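Local atomic coordinates of rhamnose ABC transporter, periplasmic rhamnose-binding protein (Kribbella flavida, PDB entry 4KVF), a protein that probably binds a carbohydrate, presumably rhamnose, and delivers it to the membrane components of an ABC transporter. Residues L40-L45 and V63-I68; N51-V56 and A282-L287; E71-G76 and Q95-I100; S87-L92 and N108-S113. All coordinates share one frame; numbering follows the deposited sequence.

Interaction 1. Residues L40-L45 and V63-I68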
loop_
_atom_site.group_PDB
_atom_site.type_symbol
_atom_site.label_atom_id
_atom_site.label_comp_id
_atom_site.label_asym_id
_atom_site.label_seq_id
_atom_site.Cartn_x
_atom_site.Cartn_y
_atom_site.Cartn_z
ATOM N N LEU A 40 -19.213 -2.887 -18.426
ATOM C CA LEU A 40 -18.302 -3.927 -17.943
ATOM C C LEU A 40 -18.656 -4.357 -16.526
ATOM O O LEU A 40 -18.869 -3.515 -15.651
ATOM C CB LEU A 40 -16.856 -3.428 -17.949
ATOM C CG LEU A 40 -16.315 -3.132 -19.340
ATOM C CD1 LEU A 40 -14.885 -2.634 -19.245
ATOM C CD2 LEU A 40 -16.400 -4.382 -20.198
ATOM N N LYS A 41 -18.704 -5.668 -16.302
ATOM C CA LYS A 41 -18.944 -6.204 -14.971
ATOM C C LYS A 41 -17.602 -6.375 -14.275
ATOM O O LYS A 41 -16.795 -7.211 -14.664
ATOM C CB LYS A 41 -19.687 -7.541 -15.044
ATOM C CG LYS A 41 -21.023 -7.474 -15.752
ATOM C CD LYS A 41 -21.711 -8.820 -15.693
ATOM C CE LYS A 41 -23.152 -8.681 -15.229
ATOM N NZ LYS A 41 -24.134 -8.873 -16.334
ATOM N N ILE A 42 -17.354 -5.554 -13.263
ATOM C CA ILE A 42 -16.059 -5.545 -12.592
ATOM C C ILE A 42 -16.257 -5.914 -11.128
ATOM O O ILE A 42 -16.976 -5.228 -10.400
ATOM C CB ILE A 42 -15.384 -4.159 -12.731
ATOM C CG1 ILE A 42 -15.221 -3.798 -14.215
ATOM C CG2 ILE A 42 -14.034 -4.157 -12.009
ATOM C CD1 ILE A 42 -14.568 -2.430 -14.479
ATOM N N ALA A 43 -15.644 -7.015 -10.700
ATOM C CA ALA A 43 -15.869 -7.524 -9.351
ATOM C C ALA A 43 -14.592 -7.424 -8.528
ATOM O O ALA A 43 -13.507 -7.642 -9.056
ATOM C CB ALA A 43 -16.331 -8.964 -9.408
ATOM N N TYR A 44 -14.740 -7.106 -7.243
ATOM C CA TYR A 44 -13.616 -6.953 -6.323
ATOM C C TYR A 44 -13.619 -8.057 -5.271
ATOM O O TYR A 44 -14.655 -8.358 -4.665
ATOM C CB TYR A 44 -13.682 -5.599 -5.623
ATOM C CG TYR A 44 -13.222 -4.482 -6.512
ATOM C CD1 TYR A 44 -14.024 -4.025 -7.548
ATOM C CD2 TYR A 44 -11.973 -3.910 -6.345
ATOM C CE1 TYR A 44 -13.599 -3.016 -8.395
ATOM C CE2 TYR A 44 -11.539 -2.906 -7.186
ATOM C CZ TYR A 44 -12.357 -2.462 -8.206
ATOM O OH TYR A 44 -11.915 -1.452 -9.032
ATOM N N LEU A 45 -12.445 -8.644 -5.061
ATOM C CA LEU A 45 -12.242 -9.695 -4.059
ATOM C C LEU A 45 -11.038 -9.309 -3.218
ATOM O O LEU A 45 -9.895 -9.704 -3.520
ATOM C CB LEU A 45 -11.988 -11.054 -4.734
ATOM C CG LEU A 45 -11.634 -12.273 -3.862
ATOM C CD1 LEU A 45 -12.582 -12.413 -2.684
ATOM C CD2 LEU A 45 -11.665 -13.538 -4.718
ATOM N N VAL A 63 -16.363 3.784 -7.312
ATOM C CA VAL A 63 -16.445 5.099 -7.942
ATOM C C VAL A 63 -16.008 5.039 -9.407
ATOM O O VAL A 63 -16.703 5.570 -10.296
ATOM C CB VAL A 63 -15.589 6.157 -7.203
ATOM C CG1 VAL A 63 -15.464 7.421 -8.043
ATOM C CG2 VAL A 63 -16.203 6.485 -5.859
ATOM N N ALA A 64 -14.856 4.412 -9.647
ATOM C CA ALA A 64 -14.306 4.278 -10.996
ATOM C C ALA A 64 -15.253 3.503 -11.909
ATOM O O ALA A 64 -15.469 3.869 -13.064
ATOM C CB ALA A 64 -12.948 3.584 -10.945
ATOM N N VAL A 65 -15.818 2.424 -11.387
ATOM C CA VAL A 65 -16.745 1.607 -12.168
ATOM C C VAL A 65 -17.970 2.424 -12.579
ATOM O O VAL A 65 -18.433 2.350 -13.723
ATOM C CB VAL A 65 -17.116 0.297 -11.412
ATOM C CG1 VAL A 65 -18.240 -0.433 -12.120
ATOM C CG2 VAL A 65 -15.893 -0.595 -11.332
ATOM N N GLY A 66 -18.472 3.247 -11.663
ATOM C CA GLY A 66 -19.594 4.115 -11.979
ATOM C C GLY A 66 -19.221 5.128 -13.046
ATOM O O GLY A 66 -20.033 5.484 -13.897
ATOM N N GLU A 67 -17.984 5.606 -13.001
ATOM C CA GLU A 67 -17.526 6.586 -13.981
ATOM C C GLU A 67 -17.526 6.043 -15.412
ATOM O O GLU A 67 -17.883 6.759 -16.353
ATOM C CB GLU A 67 -16.142 7.124 -13.604
ATOM C CG GLU A 67 -16.164 8.024 -12.382
ATOM C CD GLU A 67 -14.795 8.570 -12.038
ATOM O OE1 GLU A 67 -13.799 8.055 -12.587
ATOM O OE2 GLU A 67 -14.721 9.520 -11.228
ATOM N N ILE A 68 -17.137 4.779 -15.567
ATOM C CA ILE A 68 -17.074 4.164 -16.885
ATOM C C ILE A 68 -18.359 3.397 -17.194
ATOM O O ILE A 68 -18.407 2.591 -18.126
ATOM C CB ILE A 68 -15.856 3.247 -17.019
ATOM C CG1 ILE A 68 -15.949 2.095 -16.020
ATOM C CG2 ILE A 68 -14.576 4.044 -16.782
ATOM C CD1 ILE A 68 -14.819 1.088 -16.150
HETATM O O HOH W 1 -17.757 -0.146 -18.428
#
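The phenol ring of Y44 is met by V65 at its edge: V65 CG2 lies near the ring plane, 4.4 Å from Y44 CE1, and nothing of 63-68 covers either face. Outside the two segments the tyrosine side chain also touches V101 of strand 99-102 and A289 of helix 281-296, and its hydroxyl is hydrogen-bonded to G285 O, which fixes where the edge stands.

The tighter packing centres on I42. V65 CG2 sits 3.9 Å from both I42 CB and I42 CD1, and 4.1 Å from I42 CG2, so a single methyl meets several points along the isoleucine. The valine's CG1 stands anti to its backbone N (chi1 171°), which leaves CG2 as the branch that faces the strand; the isoleucine and valine side chains run alongside each other, pointing opposite ways. I68, just beyond the helical turns, comes in differently, crossing I42 at about a right angle and meeting it methyl to methyl, I68 CD1 to I42 CD1 at 3.9 Å. Its chi1 of 63° sets CG1 between the backbone N and the carbonyl carbon, from where the chain carries CD1 to the isoleucine.

Just before the strand a water joins the two backbones, accepting from L40 N at 3.1 Å and donating to I68 O at 2.8 Å. This is helix 52-67 lying against strand 41-45 within a beta-alpha-beta unit that continues into strand 71-74. Since the side chains meet solely through carbon atoms, the direct contact depends on shape and burial, while direction comes from the water bridge and from the tyrosine's bond to G285.

Interaction 2. Residues N51-V56 and A282-L287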
loop_
_atom_site.group_PDB
_atom_site.type_symbol
_atom_site.label_atom_id
_atom_site.label_comp_id
_atom_site.label_asym_id
_atom_site.label_seq_id
_atom_site.Cartn_x
_atom_site.Cartn_y
_atom_site.Cartn_z
ATOM N N ASN A 51 -13.654 -4.271 6.913
ATOM C CA ASN A 51 -12.775 -3.483 7.774
ATOM C C ASN A 51 -12.600 -2.116 7.113
ATOM O O ASN A 51 -12.715 -2.019 5.888
ATOM C CB ASN A 51 -11.431 -4.182 7.987
ATOM C CG ASN A 51 -10.675 -4.395 6.705
ATOM O OD1 ASN A 51 -10.024 -3.484 6.198
ATOM N ND2 ASN A 51 -10.738 -5.611 6.179
ATOM N N PRO A 52 -12.337 -1.059 7.908
ATOM C CA PRO A 52 -12.354 0.308 7.365
ATOM C C PRO A 52 -11.405 0.520 6.188
ATOM O O PRO A 52 -11.793 1.155 5.206
ATOM C CB PRO A 52 -11.938 1.173 8.563
ATOM C CG PRO A 52 -12.334 0.376 9.751
ATOM C CD PRO A 52 -12.111 -1.062 9.365
ATOM N N TYR A 53 -10.190 -0.012 6.281
ATOM C CA TYR A 53 -9.213 0.115 5.205
ATOM C C TYR A 53 -9.750 -0.496 3.912
ATOM O O TYR A 53 -9.745 0.147 2.857
ATOM C CB TYR A 53 -7.885 -0.542 5.609
ATOM C CG TYR A 53 -6.822 -0.542 4.531
ATOM C CD1 TYR A 53 -6.780 -1.546 3.577
ATOM C CD2 TYR A 53 -5.850 0.449 4.479
ATOM C CE1 TYR A 53 -5.815 -1.562 2.585
ATOM C CE2 TYR A 53 -4.871 0.436 3.489
ATOM C CZ TYR A 53 -4.863 -0.570 2.545
ATOM O OH TYR A 53 -3.904 -0.599 1.553
ATOM N N THR A 54 -10.214 -1.737 3.990
ATOM C CA THR A 54 -10.708 -2.435 2.804
ATOM C C THR A 54 -11.933 -1.747 2.193
ATOM O O THR A 54 -12.065 -1.661 0.968
ATOM C CB THR A 54 -11.048 -3.900 3.116
ATOM O OG1 THR A 54 -9.842 -4.613 3.407
ATOM C CG2 THR A 54 -11.743 -4.546 1.931
ATOM N N ASP A 55 -12.820 -1.251 3.050
ATOM C CA ASP A 55 -14.004 -0.524 2.597
ATOM C C ASP A 55 -13.640 0.696 1.745
ATOM O O ASP A 55 -14.257 0.934 0.705
ATOM C CB ASP A 55 -14.871 -0.099 3.784
ATOM C CG ASP A 55 -15.632 -1.261 4.402
ATOM O OD1 ASP A 55 -15.574 -2.384 3.850
ATOM O OD2 ASP A 55 -16.301 -1.037 5.433
ATOM N N VAL A 56 -12.641 1.458 2.185
ATOM C CA VAL A 56 -12.188 2.632 1.445
ATOM C C VAL A 56 -11.566 2.195 0.128
ATOM O O VAL A 56 -11.744 2.842 -0.908
ATOM C CB VAL A 56 -11.150 3.450 2.245
ATOM C CG1 VAL A 56 -10.653 4.637 1.426
ATOM C CG2 VAL A 56 -11.743 3.920 3.568
ATOM N N ALA A 282 -8.245 4.055 -1.568
ATOM C CA ALA A 282 -9.296 4.291 -2.553
ATOM C C ALA A 282 -8.714 4.389 -3.961
ATOM O O ALA A 282 -9.321 3.935 -4.934
ATOM C CB ALA A 282 -10.110 5.543 -2.205
ATOM N N ASP A 283 -7.524 4.969 -4.076
ATOM C CA ASP A 283 -6.897 5.100 -5.389
ATOM C C ASP A 283 -6.455 3.754 -5.938
ATOM O O ASP A 283 -6.360 3.576 -7.153
ATOM C CB ASP A 283 -5.693 6.053 -5.353
ATOM C CG ASP A 283 -6.091 7.497 -5.119
ATOM O OD1 ASP A 283 -7.261 7.858 -5.375
ATOM O OD2 ASP A 283 -5.217 8.288 -4.691
ATOM N N ILE A 284 -6.149 2.812 -5.048
ATOM C CA ILE A 284 -5.773 1.472 -5.495
ATOM C C ILE A 284 -6.954 0.811 -6.220
ATOM O O ILE A 284 -6.813 0.284 -7.327
ATOM C CB ILE A 284 -5.338 0.581 -4.311
ATOM C CG1 ILE A 284 -4.184 1.230 -3.542
ATOM C CG2 ILE A 284 -4.913 -0.803 -4.810
ATOM C CD1 ILE A 284 -3.823 0.468 -2.276
ATOM N N GLY A 285 -8.124 0.860 -5.600
ATOM C CA GLY A 285 -9.311 0.266 -6.186
ATOM C C GLY A 285 -9.741 0.998 -7.440
ATOM O O GLY A 285 -10.186 0.396 -8.419
ATOM N N TYR A 286 -9.620 2.323 -7.399
ATOM C CA TYR A 286 -9.957 3.174 -8.545
ATOM C C TYR A 286 -9.040 2.855 -9.728
ATOM O O TYR A 286 -9.503 2.632 -10.850
ATOM C CB TYR A 286 -9.856 4.648 -8.116
ATOM C CG TYR A 286 -10.259 5.672 -9.144
ATOM C CD1 TYR A 286 -9.400 6.011 -10.185
ATOM C CD2 TYR A 286 -11.473 6.334 -9.050
ATOM C CE1 TYR A 286 -9.760 6.971 -11.121
ATOM C CE2 TYR A 286 -11.842 7.288 -9.988
ATOM C CZ TYR A 286 -10.974 7.602 -11.016
ATOM O OH TYR A 286 -11.334 8.557 -11.949
ATOM N N LEU A 287 -7.735 2.814 -9.483
ATOM C CA LEU A 287 -6.800 2.490 -10.540
ATOM C C LEU A 287 -7.042 1.084 -11.081
ATOM O O LEU A 287 -6.973 0.867 -12.283
ATOM C CB LEU A 287 -5.354 2.648 -10.051
ATOM C CG LEU A 287 -4.247 2.265 -11.040
ATOM C CD1 LEU A 287 -4.417 2.977 -12.382
ATOM C CD2 LEU A 287 -2.873 2.578 -10.442
#
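V56 and A282 bring two helices to within 5.2 Å, CA to CA, the nearest CA pair across the contact. The evidence for intimate packing is V56 O, which lies 3.3 Å from A282 CA with an angle of 131° at the hydrogen, a CA-H...O contact. The same carbonyl oxygen is 3.4 Å from A282 CB, so the small side chain of alanine lets the backbones come this near. A282 is in the first turn of helix 281-296, where its N is hydrogen-bonded to N280 OD1.

The side chains add two touches, one of them apolar on both sides. V56 CG1 rests 3.8 Å from A282 CB. About one turn earlier in its helix, Y53 reaches I284 through its phenolic end, Y53 OH to I284 CD1 at 4.0 Å, and the two side chains cross at about a right angle. The tyrosine ring is carried out there because its CG is anti to the backbone N (chi1 176°); the polar partner of the hydroxyl is W279 NE1.

The helix that presents Y53 and V56 begins with a side-chain N-cap. N51 OD1 accepts from T54 N at 2.8 Å, with an N-H...O angle of 162°, the donor standing above the carbonyl plane. T54 OG1 donates to the same oxygen at 3.0 Å, so two bonds of one threonine hold the capping amide.

Helix 281-296 thus packs beside helix 52-67 on one flank of the larger sheet: I284 also leans on E57 of the neighbouring helix and on I140 of strand 138-141, while Y286 touches V63 and A64 further along.

Interaction 3. Residues E71-G76 and Q95-I100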
loop_
_atom_site.group_PDB
_atom_site.type_symbol
_atom_site.label_atom_id
_atom_site.label_comp_id
_atom_site.label_asym_id
_atom_site.label_seq_id
_atom_site.Cartn_x
_atom_site.Cartn_y
_atom_site.Cartn_z
ATOM N N GLU A 71 -20.646 -2.195 -14.083
ATOM C CA GLU A 71 -21.408 -2.750 -12.970
ATOM C C GLU A 71 -20.443 -3.235 -11.903
ATOM O O GLU A 71 -19.586 -4.065 -12.187
ATOM C CB GLU A 71 -22.243 -3.939 -13.432
ATOM C CG GLU A 71 -23.284 -3.638 -14.494
ATOM C CD GLU A 71 -24.144 -4.857 -14.801
ATOM O OE1 GLU A 71 -24.272 -5.740 -13.919
ATOM O OE2 GLU A 71 -24.682 -4.940 -15.926
ATOM N N TYR A 72 -20.600 -2.751 -10.674
ATOM C CA TYR A 72 -19.671 -3.090 -9.585
ATOM C C TYR A 72 -20.194 -4.237 -8.710
ATOM O O TYR A 72 -21.366 -4.261 -8.348
ATOM C CB TYR A 72 -19.422 -1.841 -8.736
ATOM C CG TYR A 72 -18.741 -2.056 -7.400
ATOM C CD1 TYR A 72 -17.358 -2.116 -7.305
ATOM C CD2 TYR A 72 -19.484 -2.134 -6.227
ATOM C CE1 TYR A 72 -16.731 -2.283 -6.079
ATOM C CE2 TYR A 72 -18.867 -2.298 -4.997
ATOM C CZ TYR A 72 -17.493 -2.370 -4.930
ATOM O OH TYR A 72 -16.891 -2.538 -3.707
ATOM N N LYS A 73 -19.319 -5.183 -8.379
ATOM C CA LYS A 73 -19.663 -6.244 -7.442
ATOM C C LYS A 73 -18.541 -6.423 -6.414
ATOM O O LYS A 73 -17.359 -6.312 -6.745
ATOM C CB LYS A 73 -19.922 -7.547 -8.197
ATOM C CG LYS A 73 -20.121 -8.758 -7.313
ATOM C CD LYS A 73 -20.587 -9.946 -8.142
ATOM C CE LYS A 73 -22.074 -10.212 -7.962
ATOM N NZ LYS A 73 -22.372 -11.083 -6.784
ATOM N N LEU A 74 -18.925 -6.673 -5.166
ATOM C CA LEU A 74 -17.971 -6.935 -4.094
ATOM C C LEU A 74 -18.302 -8.291 -3.495
ATOM O O LEU A 74 -19.447 -8.542 -3.106
ATOM C CB LEU A 74 -18.076 -5.852 -3.008
ATOM C CG LEU A 74 -17.184 -5.951 -1.758
ATOM C CD1 LEU A 74 -15.699 -5.834 -2.119
ATOM C CD2 LEU A 74 -17.555 -4.904 -0.707
ATOM N N VAL A 75 -17.305 -9.172 -3.440
ATOM C CA VAL A 75 -17.452 -10.464 -2.775
ATOM C C VAL A 75 -16.230 -10.698 -1.889
ATOM O O VAL A 75 -15.214 -10.020 -2.034
ATOM C CB VAL A 75 -17.567 -11.646 -3.782
ATOM C CG1 VAL A 75 -18.754 -11.454 -4.748
ATOM C CG2 VAL A 75 -16.274 -11.823 -4.550
ATOM N N GLY A 76 -16.325 -11.665 -0.986
ATOM C CA GLY A 76 -15.174 -12.038 -0.183
ATOM C C GLY A 76 -15.507 -12.635 1.168
ATOM O O GLY A 76 -16.639 -12.528 1.653
ATOM N N GLN A 95 -20.468 -16.285 -12.673
ATOM C CA GLN A 95 -21.316 -15.098 -12.829
ATOM C C GLN A 95 -20.926 -14.263 -14.056
ATOM O O GLN A 95 -21.580 -13.266 -14.379
ATOM C CB GLN A 95 -21.248 -14.219 -11.570
ATOM C CG GLN A 95 -21.899 -14.827 -10.336
ATOM C CD GLN A 95 -21.765 -13.932 -9.107
ATOM O OE1 GLN A 95 -20.947 -13.010 -9.084
ATOM N NE2 GLN A 95 -22.580 -14.197 -8.083
ATOM N N GLN A 96 -19.860 -14.682 -14.724
ATOM C CA GLN A 96 -19.407 -14.083 -15.981
ATOM C C GLN A 96 -19.047 -12.609 -15.850
ATOM O O GLN A 96 -19.485 -11.768 -16.647
ATOM C CB GLN A 96 -20.416 -14.295 -17.106
ATOM C CG GLN A 96 -20.616 -15.745 -17.450
ATOM C CD GLN A 96 -21.682 -15.931 -18.479
ATOM O OE1 GLN A 96 -22.115 -14.969 -19.115
ATOM N NE2 GLN A 96 -22.135 -17.172 -18.647
ATOM N N GLN A 97 -18.256 -12.313 -14.829
ATOM C CA GLN A 97 -17.641 -10.997 -14.691
ATOM C C GLN A 97 -16.703 -10.764 -15.872
ATOM O O GLN A 97 -16.190 -11.718 -16.454
ATOM C CB GLN A 97 -16.878 -10.905 -13.365
ATOM C CG GLN A 97 -17.766 -11.108 -12.145
ATOM C CD GLN A 97 -18.962 -10.167 -12.133
ATOM O OE1 GLN A 97 -18.816 -8.969 -11.911
ATOM N NE2 GLN A 97 -20.150 -10.707 -12.399
ATOM N N ASP A 98 -16.488 -9.500 -16.227
ATOM C CA ASP A 98 -15.563 -9.152 -17.306
ATOM C C ASP A 98 -14.155 -8.954 -16.766
ATOM O O ASP A 98 -13.184 -9.219 -17.462
ATOM C CB ASP A 98 -16.017 -7.872 -18.016
ATOM C CG ASP A 98 -17.266 -8.082 -18.866
ATOM O OD1 ASP A 98 -17.245 -8.964 -19.752
ATOM O OD2 ASP A 98 -18.271 -7.368 -18.648
ATOM N N VAL A 99 -14.076 -8.471 -15.530
ATOM C CA VAL A 99 -12.820 -8.193 -14.845
ATOM C C VAL A 99 -12.932 -8.676 -13.405
ATOM O O VAL A 99 -13.924 -8.403 -12.729
ATOM C CB VAL A 99 -12.520 -6.680 -14.808
ATOM C CG1 VAL A 99 -11.194 -6.405 -14.075
ATOM C CG2 VAL A 99 -12.493 -6.091 -16.219
ATOM N N ILE A 100 -11.923 -9.414 -12.949
ATOM C CA ILE A 100 -11.801 -9.776 -11.542
ATOM C C ILE A 100 -10.616 -9.027 -10.949
ATOM O O ILE A 100 -9.493 -9.134 -11.434
ATOM C CB ILE A 100 -11.595 -11.302 -11.328
ATOM C CG1 ILE A 100 -12.822 -12.086 -11.805
ATOM C CG2 ILE A 100 -11.345 -11.606 -9.838
ATOM C CD1 ILE A 100 -12.643 -13.620 -11.759
HETATM O O HOH W 2 -20.193 -6.940 -11.734
#
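Q97 OE1, 4.1 Å from K73 CB, accepts a hydrogen bond from a water that also donates to E71 O at 3.0 Å. The water's distance to Q97 OE1 is 2.5 Å, short enough that its exact value is doubtful. The glutamine folds back at chi2 (-54°), bringing its amide oxygen to face the edge strand.

The second junction is K73 against Q95, whose side chains cross at about a right angle. Q95 OE1 lies 3.2 Å from both K73 CD and K73 CE, so the lysine's methylenes, bent at chi3 (-104°) and chi4, run past the amide. K73 NZ and Q95 NE2 are 3.4 Å apart, but both are donors and make no bond. With alanine in place of Q95, the lysine's aliphatic end would probably lose the amide it packs on and its ammonium group would be freer to turn.

K73 and Q97 are 8.9 Å apart, CA to CA, because strand 41-45 runs between strands 71-74 and 99-102, the latter beginning just after Q97; K73 and Q97 both touch A43. Helix 85-94, closing in a Schellman motif at Q96, carries the chain over that strand: a beta-alpha-beta crossover of the Rossmann-like kind found in periplasmic binding proteins.

Interaction 4. Residues S87-L92 and N108-S113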
loop_
_atom_site.group_PDB
_atom_site.type_symbol
_atom_site.label_atom_id
_atom_site.label_comp_id
_atom_site.label_asym_id
_atom_site.label_seq_id
_atom_site.Cartn_x
_atom_site.Cartn_y
_atom_site.Cartn_z
ATOM N N SER A 87 -12.870 -20.276 -3.823
ATOM C CA SER A 87 -14.326 -20.453 -3.889
ATOM C C SER A 87 -14.972 -19.186 -4.442
ATOM O O SER A 87 -15.893 -19.245 -5.264
ATOM C CB SER A 87 -14.907 -20.804 -2.512
ATOM O OG SER A 87 -14.708 -19.743 -1.590
ATOM N N TYR A 88 -14.460 -18.036 -4.019
ATOM C CA TYR A 88 -14.981 -16.761 -4.510
ATOM C C TYR A 88 -14.624 -16.511 -5.972
ATOM O O TYR A 88 -15.452 -16.039 -6.741
ATOM C CB TYR A 88 -14.522 -15.593 -3.620
ATOM C CG TYR A 88 -15.108 -15.643 -2.224
ATOM C CD1 TYR A 88 -16.411 -15.220 -1.977
ATOM C CD2 TYR A 88 -14.373 -16.142 -1.156
ATOM C CE1 TYR A 88 -16.956 -15.280 -0.701
ATOM C CE2 TYR A 88 -14.918 -16.216 0.128
ATOM C CZ TYR A 88 -16.203 -15.779 0.344
ATOM O OH TYR A 88 -16.733 -15.842 1.609
ATOM N N ILE A 89 -13.394 -16.822 -6.361
ATOM C CA ILE A 89 -12.984 -16.635 -7.751
ATOM C C ILE A 89 -13.864 -17.493 -8.677
ATOM O O ILE A 89 -14.293 -17.051 -9.745
ATOM C CB ILE A 89 -11.507 -17.016 -7.952
ATOM C CG1 ILE A 89 -10.608 -16.013 -7.215
ATOM C CG2 ILE A 89 -11.168 -17.072 -9.470
ATOM C CD1 ILE A 89 -9.176 -16.497 -7.027
ATOM N N ASN A 90 -14.119 -18.721 -8.249
ATOM C CA ASN A 90 -14.939 -19.643 -9.032
ATOM C C ASN A 90 -16.356 -19.114 -9.189
ATOM O O ASN A 90 -16.976 -19.261 -10.253
ATOM C CB ASN A 90 -14.944 -21.042 -8.401
ATOM C CG ASN A 90 -13.641 -21.798 -8.660
ATOM O OD1 ASN A 90 -12.969 -21.558 -9.668
ATOM N ND2 ASN A 90 -13.291 -22.716 -7.763
ATOM N N THR A 91 -16.874 -18.504 -8.127
ATOM C CA THR A 91 -18.187 -17.874 -8.195
ATOM C C THR A 91 -18.191 -16.741 -9.217
ATOM O O THR A 91 -19.101 -16.641 -10.034
ATOM C CB THR A 91 -18.609 -17.310 -6.833
ATOM O OG1 THR A 91 -18.615 -18.369 -5.868
ATOM C CG2 THR A 91 -20.002 -16.691 -6.925
ATOM N N LEU A 92 -17.167 -15.891 -9.177
ATOM C CA LEU A 92 -17.109 -14.765 -10.100
ATOM C C LEU A 92 -17.025 -15.230 -11.555
ATOM O O LEU A 92 -17.589 -14.603 -12.447
ATOM C CB LEU A 92 -15.947 -13.835 -9.757
ATOM C CG LEU A 92 -16.070 -13.150 -8.391
ATOM C CD1 LEU A 92 -14.844 -12.274 -8.136
ATOM C CD2 LEU A 92 -17.358 -12.319 -8.304
ATOM N N ASN A 108 0.125 -18.558 -5.446
ATOM C CA ASN A 108 -0.072 -19.701 -6.343
ATOM C C ASN A 108 -1.386 -20.464 -6.229
ATOM O O ASN A 108 -1.843 -21.041 -7.219
ATOM C CB ASN A 108 1.118 -20.656 -6.277
ATOM C CG ASN A 108 2.366 -20.056 -6.897
ATOM O OD1 ASN A 108 2.599 -20.177 -8.106
ATOM N ND2 ASN A 108 3.168 -19.394 -6.077
ATOM N N ALA A 109 -2.006 -20.451 -5.049
ATOM C CA ALA A 109 -3.235 -21.217 -4.824
ATOM C C ALA A 109 -4.374 -20.753 -5.733
ATOM O O ALA A 109 -5.269 -21.533 -6.086
ATOM C CB ALA A 109 -3.660 -21.143 -3.352
ATOM N N VAL A 110 -4.331 -19.481 -6.102
ATOM C CA VAL A 110 -5.359 -18.875 -6.932
ATOM C C VAL A 110 -5.099 -19.053 -8.426
ATOM O O VAL A 110 -5.964 -18.738 -9.254
ATOM C CB VAL A 110 -5.488 -17.368 -6.614
ATOM C CG1 VAL A 110 -5.935 -17.185 -5.176
ATOM C CG2 VAL A 110 -4.150 -16.668 -6.842
ATOM N N CYS A 111 -3.925 -19.567 -8.779
ATOM C CA CYS A 111 -3.537 -19.653 -10.193
ATOM C C CYS A 111 -4.476 -20.463 -11.092
ATOM O O CYS A 111 -4.859 -19.972 -12.165
ATOM C CB CYS A 111 -2.083 -20.122 -10.368
ATOM S SG CYS A 111 -0.895 -18.811 -10.085
ATOM N N PRO A 112 -4.826 -21.702 -10.688
ATOM C CA PRO A 112 -5.687 -22.500 -11.568
ATOM C C PRO A 112 -7.008 -21.805 -11.889
ATOM O O PRO A 112 -7.390 -21.738 -13.060
ATOM C CB PRO A 112 -5.932 -23.774 -10.754
ATOM C CG PRO A 112 -4.680 -23.919 -9.942
ATOM C CD PRO A 112 -4.339 -22.504 -9.546
ATOM N N SER A 113 -7.683 -21.279 -10.873
ATOM C CA SER A 113 -8.974 -20.621 -11.103
ATOM C C SER A 113 -8.807 -19.287 -11.835
ATOM O O SER A 113 -9.590 -18.976 -12.734
ATOM C CB SER A 113 -9.746 -20.442 -9.788
ATOM O OG SER A 113 -9.033 -19.611 -8.891
#
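V110 and S113 pack against I89 and N90 where helices 85-94 and 111-119, which flank strand 99-102 in sequence, lie side by side in the alpha/beta sandwich of a periplasmic-binding-protein lobe. N108 opens the second segment with a type I beta turn, closed by the bond C111 N to N108 O at 3.0 Å; N108 N and A109 N are both hydrogen-bonded to D106 OD2, which steadies the entry to the turn.

V110 makes the first touch. The I89 and V110 side chains cross at about a right angle, with I89 CD1 3.8 Å from both V110 CG1 and V110 CB. C111 points away from helix 85-94 and is tied instead to C135 by a disulfide, so the start of the second helix is covalently held on its far side.

S113, a turn after V110, carries the rest. Its OG lies between the backbone N and the carbonyl carbon (chi1 62°), which sets it against the isoleucine: S113 OG is 3.4 Å from I89 CG2 and 3.6 Å from I89 CD1. I89 also touches L45 of strand 41-45, so it fills the space between sheet and second helix. A glycine in its place would probably open a gap beside V110 and S113 and take away the hydrocarbon that packs on the serine hydroxyl.

N90, exposed at the border of the contact, contributes one oxygen whose nearest atom across the contact is the serine CB: N90 OD1 to S113 CB, 3.4 Å.

Overall arrangement
Interactions 1, 3 and 4 build outward from strand 41-45: I42 and Y44 face helix 52-67, whereas A43 and L45 meet L92 and I89 of helix 85-94 on the other side of the sheet. Interactions 1 and 3 have centres 8 Å apart and are joined by backbone hydrogen bonds such as Y44 N to K73 O, 2.8 Å. Interactions 3 and 4 lie 13 Å apart, centre to centre, joined through L92. Interaction 2 meets interaction 1, also 13 Å away between centres, through helix 52-67 and the Y44 OH to G285 O bond. Its centre is nearest the chain's centre, about 10 Å, and a glycerol, probably from crystallisation, lies about 5 Å from the Y53 side chain.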